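Type VI secretion system component (Escherichia coli O6, PDB 2P5Z) is a component of the type VI secretion system that structurally resembles the phage T4 tail proteins gp27 and gp5 and probably forms part of a tail-like injection apparatus. Local coordinates at residues P27-T32 with Q48-D53; V90-K95 with R109-M114; P381-T386 with G459-P464. All coordinates share one frame; numbering follows the deposited sequence.

Contact 1 (P27-T32 with Q48-D53)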
loop_
_atom_site.group_PDB
_atom_site.type_symbol
_atom_site.label_atom_id
_atom_site.label_comp_id
_atom_site.label_asym_id
_atom_site.label_seq_id
_atom_site.Cartn_x
_atom_site.Cartn_y
_atom_site.Cartn_z
ATOM N N PRO A 27 3.475 -3.499 -41.326
ATOM C CA PRO A 27 2.029 -3.297 -41.373
ATOM C C PRO A 27 1.425 -3.487 -40.001
ATOM O O PRO A 27 1.833 -4.383 -39.273
ATOM C CB PRO A 27 1.547 -4.414 -42.307
ATOM C CG PRO A 27 2.673 -5.427 -42.320
ATOM C CD PRO A 27 3.912 -4.624 -42.176
ATOM N N VAL A 28 0.479 -2.640 -39.629
ATOM C CA VAL A 28 -0.093 -2.722 -38.298
ATOM C C VAL A 28 -1.583 -2.935 -38.409
ATOM O O VAL A 28 -2.321 -2.068 -38.887
ATOM C CB VAL A 28 0.207 -1.439 -37.457
ATOM C CG1 VAL A 28 -0.638 -1.392 -36.172
ATOM C CG2 VAL A 28 1.686 -1.353 -37.127
ATOM N N ASP A 29 -2.028 -4.097 -37.955
ATOM C CA ASP A 29 -3.428 -4.442 -38.036
ATOM C C ASP A 29 -4.000 -4.662 -36.630
ATOM O O ASP A 29 -3.676 -5.646 -35.968
ATOM C CB ASP A 29 -3.579 -5.679 -38.917
ATOM C CG ASP A 29 -5.017 -5.975 -39.278
ATOM O OD1 ASP A 29 -5.863 -5.044 -39.214
ATOM O OD2 ASP A 29 -5.298 -7.152 -39.633
ATOM N N VAL A 30 -4.857 -3.743 -36.193
ATOM C CA VAL A 30 -5.347 -3.735 -34.822
ATOM C C VAL A 30 -6.204 -4.950 -34.494
ATOM O O VAL A 30 -7.257 -5.162 -35.090
ATOM C CB VAL A 30 -6.118 -2.428 -34.498
ATOM C CG1 VAL A 30 -6.678 -2.459 -33.082
ATOM C CG2 VAL A 30 -5.214 -1.216 -34.681
ATOM N N LEU A 31 -5.722 -5.747 -33.545
ATOM C CA LEU A 31 -6.420 -6.924 -33.057
ATOM C C LEU A 31 -7.425 -6.530 -31.997
ATOM O O LEU A 31 -8.625 -6.519 -32.243
ATOM C CB LEU A 31 -5.417 -7.901 -32.481
ATOM C CG LEU A 31 -5.919 -9.279 -32.071
ATOM C CD1 LEU A 31 -6.603 -9.944 -33.236
ATOM C CD2 LEU A 31 -4.756 -10.119 -31.602
ATOM N N THR A 32 -6.929 -6.189 -30.811
ATOM C CA THR A 32 -7.794 -5.702 -29.730
ATOM C C THR A 32 -7.169 -4.516 -28.980
ATOM O O THR A 32 -5.956 -4.310 -29.031
ATOM C CB THR A 32 -8.161 -6.848 -28.742
ATOM O OG1 THR A 32 -9.160 -6.393 -27.821
ATOM C CG2 THR A 32 -6.946 -7.356 -27.995
ATOM N N GLN A 48 -3.356 -3.969 -28.978
ATOM C CA GLN A 48 -2.785 -5.160 -29.610
ATOM C C GLN A 48 -2.957 -5.095 -31.106
ATOM O O GLN A 48 -3.946 -4.561 -31.616
ATOM C CB GLN A 48 -3.405 -6.443 -29.086
ATOM C CG GLN A 48 -2.926 -6.823 -27.721
ATOM C CD GLN A 48 -3.344 -8.220 -27.329
ATOM O OE1 GLN A 48 -3.659 -9.048 -28.182
ATOM N NE2 GLN A 48 -3.334 -8.498 -26.032
ATOM N N PHE A 49 -1.969 -5.622 -31.806
ATOM C CA PHE A 49 -2.033 -5.675 -33.247
ATOM C C PHE A 49 -1.321 -6.886 -33.829
ATOM O O PHE A 49 -0.472 -7.509 -33.172
ATOM C CB PHE A 49 -1.563 -4.356 -33.891
ATOM C CG PHE A 49 -0.087 -4.049 -33.738
ATOM C CD1 PHE A 49 0.824 -4.414 -34.730
ATOM C CD2 PHE A 49 0.373 -3.306 -32.641
ATOM C CE1 PHE A 49 2.186 -4.088 -34.616
ATOM C CE2 PHE A 49 1.728 -2.983 -32.517
ATOM C CZ PHE A 49 2.638 -3.366 -33.517
ATOM N N THR A 50 -1.674 -7.227 -35.064
ATOM C CA THR A 50 -0.939 -8.274 -35.764
ATOM C C THR A 50 -0.186 -7.655 -36.904
ATOM O O THR A 50 -0.552 -6.571 -37.384
ATOM C CB THR A 50 -1.840 -9.414 -36.271
ATOM O OG1 THR A 50 -2.965 -8.860 -36.976
ATOM C CG2 THR A 50 -2.339 -10.237 -35.093
ATOM N N SER A 51 0.888 -8.330 -37.299
ATOM C CA SER A 51 1.738 -7.874 -38.389
ATOM C C SER A 51 2.384 -9.060 -39.125
ATOM O O SER A 51 2.660 -10.107 -38.528
ATOM C CB SER A 51 2.827 -6.950 -37.857
ATOM O OG SER A 51 3.682 -6.514 -38.905
ATOM N N SER A 52 2.644 -8.873 -40.418
ATOM C CA SER A 52 3.369 -9.859 -41.235
ATOM C C SER A 52 4.831 -9.937 -40.813
ATOM O O SER A 52 5.494 -10.956 -40.996
ATOM C CB SER A 52 3.299 -9.471 -42.709
ATOM O OG SER A 52 2.136 -8.702 -42.956
ATOM N N ASP A 53 5.330 -8.840 -40.260
ATOM C CA ASP A 53 6.681 -8.795 -39.721
ATOM C C ASP A 53 6.737 -9.557 -38.376
ATOM O O ASP A 53 6.140 -9.152 -37.378
ATOM C CB ASP A 53 7.069 -7.337 -39.568
ATOM C CG ASP A 53 8.508 -7.140 -39.195
ATOM O OD1 ASP A 53 9.178 -8.092 -38.714
ATOM O OD2 ASP A 53 8.966 -5.989 -39.375
#
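Val28 lays its CG1 methyl over one face of the Phe49 ring, toward the rim rather than the middle, 3.9 Å from the ring centroid and 26° off the ring normal, a CH-pi contact. CG2 of the same valine meets Phe49 CE1 at 3.7 Å. With Phe49 CG between its backbone N and carbonyl carbon (chi1 68°), that atom lies 3.6 Å from Val28 CG1; the ring also meets that of Tyr106 on the neighbouring strand. On the other face of the sheet Asp29 and Thr50 run side by side and point the same way, and both turn to Arg354 NH2, Asp29 OD2 by a salt bridge and Thr50 OG1 by a hydrogen bond. Gln48 lies alongside Thr32, its OE1 3.7 Å from Thr32 CG2 and equally far from Leu31 CD2, while Arg105 NE and Glu107 OE1 take up its amide. At the end of strand 48-51, Ser51 OG donates to Pro27 O at 2.8 Å, in the carbonyl plane, and accepts from Asp53 N, an ST turn. Gln48 is gripped twice by the main chain: its O receives Leu31 N at 2.9 Å and its N gives to Thr32 O. With Leu31 and Thr32 both facing Gln48, this is a classic beta bulge in an antiparallel hairpin, whose second strand, 44-51, belongs to the phage tail baseplate hub family region.

Contact 2 (V90-K95 with R109-M114)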
loop_
_atom_site.group_PDB
_atom_site.type_symbol
_atom_site.label_atom_id
_atom_site.label_comp_id
_atom_site.label_asym_id
_atom_site.label_seq_id
_atom_site.Cartn_x
_atom_site.Cartn_y
_atom_site.Cartn_z
ATOM N N VAL A 90 2.848 9.185 -27.502
ATOM C CA VAL A 90 4.084 8.438 -27.706
ATOM C C VAL A 90 3.907 7.001 -27.267
ATOM O O VAL A 90 3.073 6.677 -26.413
ATOM C CB VAL A 90 5.289 8.953 -26.830
ATOM C CG1 VAL A 90 6.285 9.709 -27.651
ATOM C CG2 VAL A 90 4.806 9.752 -25.655
ATOM N N ILE A 91 4.765 6.160 -27.814
ATOM C CA ILE A 91 4.774 4.768 -27.504
ATOM C C ILE A 91 5.731 4.546 -26.358
ATOM O O ILE A 91 6.941 4.775 -26.475
ATOM C CB ILE A 91 5.186 3.936 -28.737
ATOM C CG1 ILE A 91 4.161 4.120 -29.859
ATOM C CG2 ILE A 91 5.332 2.471 -28.381
ATOM C CD1 ILE A 91 2.717 3.922 -29.427
ATOM N N THR A 92 5.165 4.077 -25.257
ATOM C CA THR A 92 5.857 3.928 -23.983
ATOM C C THR A 92 6.346 2.501 -23.754
ATOM O O THR A 92 7.369 2.273 -23.123
ATOM C CB THR A 92 4.888 4.343 -22.890
ATOM O OG1 THR A 92 4.975 5.762 -22.738
ATOM C CG2 THR A 92 5.165 3.648 -21.578
ATOM N N GLY A 93 5.614 1.534 -24.293
ATOM C CA GLY A 93 5.892 0.137 -24.021
ATOM C C GLY A 93 5.674 -0.696 -25.257
ATOM O O GLY A 93 4.859 -0.362 -26.115
ATOM N N PHE A 94 6.393 -1.795 -25.352
ATOM C CA PHE A 94 6.280 -2.618 -26.512
ATOM C C PHE A 94 6.394 -4.047 -26.070
ATOM O O PHE A 94 7.282 -4.394 -25.281
ATOM C CB PHE A 94 7.378 -2.272 -27.523
ATOM C CG PHE A 94 7.540 -3.284 -28.616
ATOM C CD1 PHE A 94 6.603 -3.375 -29.639
ATOM C CD2 PHE A 94 8.631 -4.145 -28.626
ATOM C CE1 PHE A 94 6.748 -4.306 -30.644
ATOM C CE2 PHE A 94 8.795 -5.081 -29.642
ATOM C CZ PHE A 94 7.852 -5.154 -30.653
ATOM N N LYS A 95 5.500 -4.880 -26.593
ATOM C CA LYS A 95 5.524 -6.302 -26.305
ATOM C C LYS A 95 5.400 -7.120 -27.578
ATOM O O LYS A 95 4.548 -6.838 -28.411
ATOM C CB LYS A 95 4.357 -6.648 -25.381
ATOM C CG LYS A 95 4.564 -6.297 -23.944
ATOM C CD LYS A 95 3.254 -6.210 -23.255
ATOM C CE LYS A 95 3.437 -6.372 -21.761
ATOM N NZ LYS A 95 2.107 -6.205 -21.115
ATOM N N ARG A 109 1.846 0.450 -25.709
ATOM C CA ARG A 109 1.181 1.362 -24.804
ATOM C C ARG A 109 1.277 2.762 -25.380
ATOM O O ARG A 109 2.349 3.213 -25.727
ATOM C CB ARG A 109 1.816 1.302 -23.418
ATOM C CG ARG A 109 1.190 2.262 -22.410
ATOM C CD ARG A 109 1.511 1.833 -21.001
ATOM N NE ARG A 109 0.455 0.990 -20.449
ATOM C CZ ARG A 109 0.595 0.234 -19.368
ATOM N NH1 ARG A 109 1.751 0.202 -18.739
ATOM N NH2 ARG A 109 -0.410 -0.502 -18.934
ATOM N N LEU A 110 0.152 3.441 -25.502
ATOM C CA LEU A 110 0.133 4.773 -26.059
ATOM C C LEU A 110 -0.291 5.746 -24.969
ATOM O O LEU A 110 -1.387 5.640 -24.398
ATOM C CB LEU A 110 -0.828 4.859 -27.249
ATOM C CG LEU A 110 -1.012 6.299 -27.757
ATOM C CD1 LEU A 110 0.286 6.768 -28.421
ATOM C CD2 LEU A 110 -2.184 6.448 -28.720
ATOM N N GLU A 111 0.601 6.679 -24.656
ATOM C CA GLU A 111 0.347 7.684 -23.633
ATOM C C GLU A 111 0.676 9.038 -24.247
ATOM O O GLU A 111 1.432 9.108 -25.225
ATOM C CB GLU A 111 1.212 7.408 -22.407
ATOM C CG GLU A 111 1.031 6.025 -21.828
ATOM C CD GLU A 111 1.581 5.876 -20.433
ATOM O OE1 GLU A 111 2.638 5.220 -20.283
ATOM O OE2 GLU A 111 0.946 6.401 -19.486
ATOM N N PRO A 112 0.128 10.123 -23.682
ATOM C CA PRO A 112 0.542 11.418 -24.198
ATOM C C PRO A 112 1.954 11.772 -23.679
ATOM O O PRO A 112 2.518 11.065 -22.821
ATOM C CB PRO A 112 -0.487 12.357 -23.585
ATOM C CG PRO A 112 -0.797 11.745 -22.304
ATOM C CD PRO A 112 -0.809 10.272 -22.551
ATOM N N ARG A 113 2.528 12.842 -24.207
ATOM C CA ARG A 113 3.901 13.200 -23.870
ATOM C C ARG A 113 4.020 13.587 -22.381
ATOM O O ARG A 113 5.030 13.273 -21.739
ATOM C CB ARG A 113 4.404 14.312 -24.797
ATOM C CG ARG A 113 4.761 13.851 -26.208
ATOM C CD ARG A 113 4.815 15.043 -27.161
ATOM N NE ARG A 113 3.525 15.731 -27.241
ATOM C CZ ARG A 113 3.361 17.003 -27.618
ATOM N NH1 ARG A 113 4.422 17.751 -27.925
ATOM N NH2 ARG A 113 2.141 17.543 -27.672
ATOM N N MET A 114 2.955 14.185 -21.835
ATOM C CA MET A 114 2.855 14.481 -20.413
ATOM C C MET A 114 3.208 13.305 -19.521
ATOM O O MET A 114 3.894 13.490 -18.539
ATOM C CB MET A 114 1.478 15.048 -20.048
ATOM C CG MET A 114 1.345 15.500 -18.576
ATOM S SD MET A 114 -0.247 16.257 -18.218
ATOM C CE MET A 114 0.201 17.391 -16.910
#
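Glu111 and Thr92 meet with chi1 of -56° setting Glu111 CG beside its own backbone N and chi2 of -164° extending CD; OE1 then lies near the threonine. Thr92 in turn keeps CG2 anti to its N and OG1 beside it (chi1 -85°). Thr92 OG1 gives Glu111 OE1 a weak hydrogen bond of 3.4 Å, and Thr92 CG2 lies beside the same oxygen. Arg109 begins on the face of the sheet that carries Glu111 but bends at chi3, its CD passing Thr92 CG2 before the guanidinium leads off to a salt bridge with Asp46. On the opposite face Ile91 and Leu110 bring their CD1 methyls together at 3.9 Å, and Leu110 CD1 also lies 3.4 Å from Val90 O. Val90 CG2 meets Arg113 CG, whose guanidinium pairs with Asp149 and Glu197. The backbones are joined by Val90 N to Glu111 O at 2.7 Å, Glu111 N to Val90 O at 3.0 Å, and Thr92 N to Arg109 O. Farther along, Phe94 and Lys95 pair with a strand of the second subunit. This is an antiparallel beta hairpin in the hub-like region, its first strand carrying the sheet across the subunit interface.

Contact 3 (P381-T386 with G459-P464)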
loop_
_atom_site.group_PDB
_atom_site.type_symbol
_atom_site.label_atom_id
_atom_site.label_comp_id
_atom_site.label_asym_id
_atom_site.label_seq_id
_atom_site.Cartn_x
_atom_site.Cartn_y
_atom_site.Cartn_z
ATOM N N PRO A 381 4.778 15.379 0.185
ATOM C CA PRO A 381 5.844 14.521 0.691
ATOM C C PRO A 381 6.154 14.832 2.171
ATOM O O PRO A 381 5.994 15.980 2.634
ATOM C CB PRO A 381 7.033 14.845 -0.218
ATOM C CG PRO A 381 6.736 16.156 -0.811
ATOM C CD PRO A 381 5.248 16.322 -0.844
ATOM N N VAL A 382 6.538 13.800 2.912
ATOM C CA VAL A 382 6.703 13.938 4.342
ATOM C C VAL A 382 8.190 14.110 4.622
ATOM O O VAL A 382 9.002 13.231 4.286
ATOM C CB VAL A 382 6.070 12.737 5.079
ATOM C CG1 VAL A 382 6.453 12.709 6.542
ATOM C CG2 VAL A 382 4.540 12.790 4.936
ATOM N N MET A 383 8.546 15.276 5.172
ATOM C CA MET A 383 9.950 15.606 5.395
ATOM C C MET A 383 10.351 15.204 6.801
ATOM O O MET A 383 10.100 15.930 7.767
ATOM C CB MET A 383 10.229 17.089 5.163
ATOM C CG MET A 383 9.850 17.584 3.773
ATOM S SD MET A 383 10.936 16.978 2.485
ATOM C CE MET A 383 9.779 16.996 1.172
ATOM N N ALA A 384 10.933 14.015 6.901
ATOM C CA ALA A 384 11.467 13.503 8.143
ATOM C C ALA A 384 12.939 13.804 8.109
ATOM O O ALA A 384 13.537 13.916 7.034
ATOM C CB ALA A 384 11.247 12.002 8.240
ATOM N N GLY A 385 13.540 13.929 9.275
ATOM C CA GLY A 385 14.949 14.283 9.325
ATOM C C GLY A 385 15.248 15.675 8.790
ATOM O O GLY A 385 14.353 16.492 8.541
ATOM N N THR A 386 16.524 15.923 8.568
ATOM C CA THR A 386 16.995 17.263 8.347
ATOM C C THR A 386 17.788 17.362 7.041
ATOM O O THR A 386 18.372 16.377 6.580
ATOM C CB THR A 386 17.831 17.698 9.561
ATOM O OG1 THR A 386 17.720 19.109 9.718
ATOM C CG2 THR A 386 19.284 17.308 9.410
ATOM N N GLY A 459 6.651 18.347 8.968
ATOM C CA GLY A 459 7.023 17.557 7.797
ATOM C C GLY A 459 6.746 18.241 6.469
ATOM O O GLY A 459 7.002 17.674 5.412
ATOM N N ASN A 460 6.219 19.457 6.529
ATOM C CA ASN A 460 5.866 20.233 5.355
ATOM C C ASN A 460 7.100 20.843 4.676
ATOM O O ASN A 460 7.826 21.633 5.285
ATOM C CB ASN A 460 4.899 21.331 5.789
ATOM C CG ASN A 460 4.132 21.940 4.639
ATOM O OD1 ASN A 460 4.657 22.142 3.535
ATOM N ND2 ASN A 460 2.875 22.269 4.905
ATOM N N PRO A 461 7.318 20.513 3.392
ATOM C CA PRO A 461 8.469 21.006 2.618
ATOM C C PRO A 461 8.466 22.515 2.399
ATOM O O PRO A 461 9.505 23.079 2.067
ATOM C CB PRO A 461 8.307 20.305 1.263
ATOM C CG PRO A 461 6.853 19.986 1.175
ATOM C CD PRO A 461 6.465 19.628 2.584
ATOM N N ASP A 462 7.315 23.155 2.578
ATOM C CA ASP A 462 7.211 24.599 2.417
ATOM C C ASP A 462 7.196 25.349 3.755
ATOM O O ASP A 462 6.764 26.501 3.843
ATOM C CB ASP A 462 6.004 24.962 1.553
ATOM C CG ASP A 462 6.127 24.426 0.122
ATOM O OD1 ASP A 462 7.258 24.401 -0.445
ATOM O OD2 ASP A 462 5.075 24.014 -0.432
ATOM N N ARG A 463 7.690 24.697 4.801
ATOM C CA ARG A 463 7.897 25.381 6.066
ATOM C C ARG A 463 9.288 25.128 6.635
ATOM O O ARG A 463 9.410 24.565 7.723
ATOM C CB ARG A 463 6.874 24.918 7.091
ATOM C CG ARG A 463 5.463 25.400 6.897
ATOM C CD ARG A 463 4.669 24.814 8.030
ATOM N NE ARG A 463 3.333 25.366 8.178
ATOM C CZ ARG A 463 2.536 25.094 9.210
ATOM N NH1 ARG A 463 2.951 24.292 10.182
ATOM N NH2 ARG A 463 1.323 25.628 9.271
ATOM N N PRO A 464 10.344 25.555 5.924
ATOM C CA PRO A 464 11.648 25.196 6.440
ATOM C C PRO A 464 12.196 26.190 7.465
ATOM O O PRO A 464 11.861 27.383 7.440
ATOM C CB PRO A 464 12.519 25.209 5.189
ATOM C CG PRO A 464 11.879 26.202 4.304
ATOM C CD PRO A 464 10.454 26.353 4.691
#
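The planar Gly459 carbonyl is approached in its own plane by Met383 N, which donates onto a lone pair of Gly459 O at 2.9 Å with a C=O...donor angle of 125°. Met383 CB and CG also lie beside Gly459 O, each at 3.3 Å. In return Gly459 CA makes a CA-H...O contact of 3.5 Å to Met383 O. The second flat group, the Asn460 carboxamide, receives Asp462 N at OD1 (3.0 Å), the donor tilted 27° from the carbonyl plane; this Asx turn lies within a type I beta turn that runs from Asn460 to Arg463. Pro461 sits at the second position of this turn, its ring toward the 381-386 segment. The Met383 chain bends at chi2 (-71°, placing SD) and crosses the proline at about a right angle, CE 3.6 Å from Pro461 CB. Pro381 reaches the same ring more loosely, CG to CG at 4.3 Å. Asp462 forms a salt bridge to Arg380. Ala384 packs on Val382 of the second subunit, and Val382 and Ala384 both pack on Ala384 of the third. One main-chain hydrogen bond and a methionine-proline contact therefore join the segment leading into the first strand of the OB-like domain to the turn before its last strand; the contact is held chiefly by backbone and apolar carbon, with charged groups paired around it.

From the N terminus the three contacts follow in series, neither nested nor crossed. Contact 1 closes the hairpin of strands 29-38 and 44-51, with 15 residues between its segments; contact 2 closes that of strands 85-99 and 104-111, with 13. Strands 44-51 and 104-111 are neighbours, so the two hairpins lie side by side in the same sheet, the contact centres 16 Å apart. Contact 3 spans 72 residues and ties the entry to the OB-like sheet to the turn before its last strand, its centre 34 Å from that of contact 2 and, relative to contact 1, on the opposite side of the chain's centre. Contacts 2 and 3 both touch the second subunit, so the hub-like and OB-like parts each take part in the three-chain assembly.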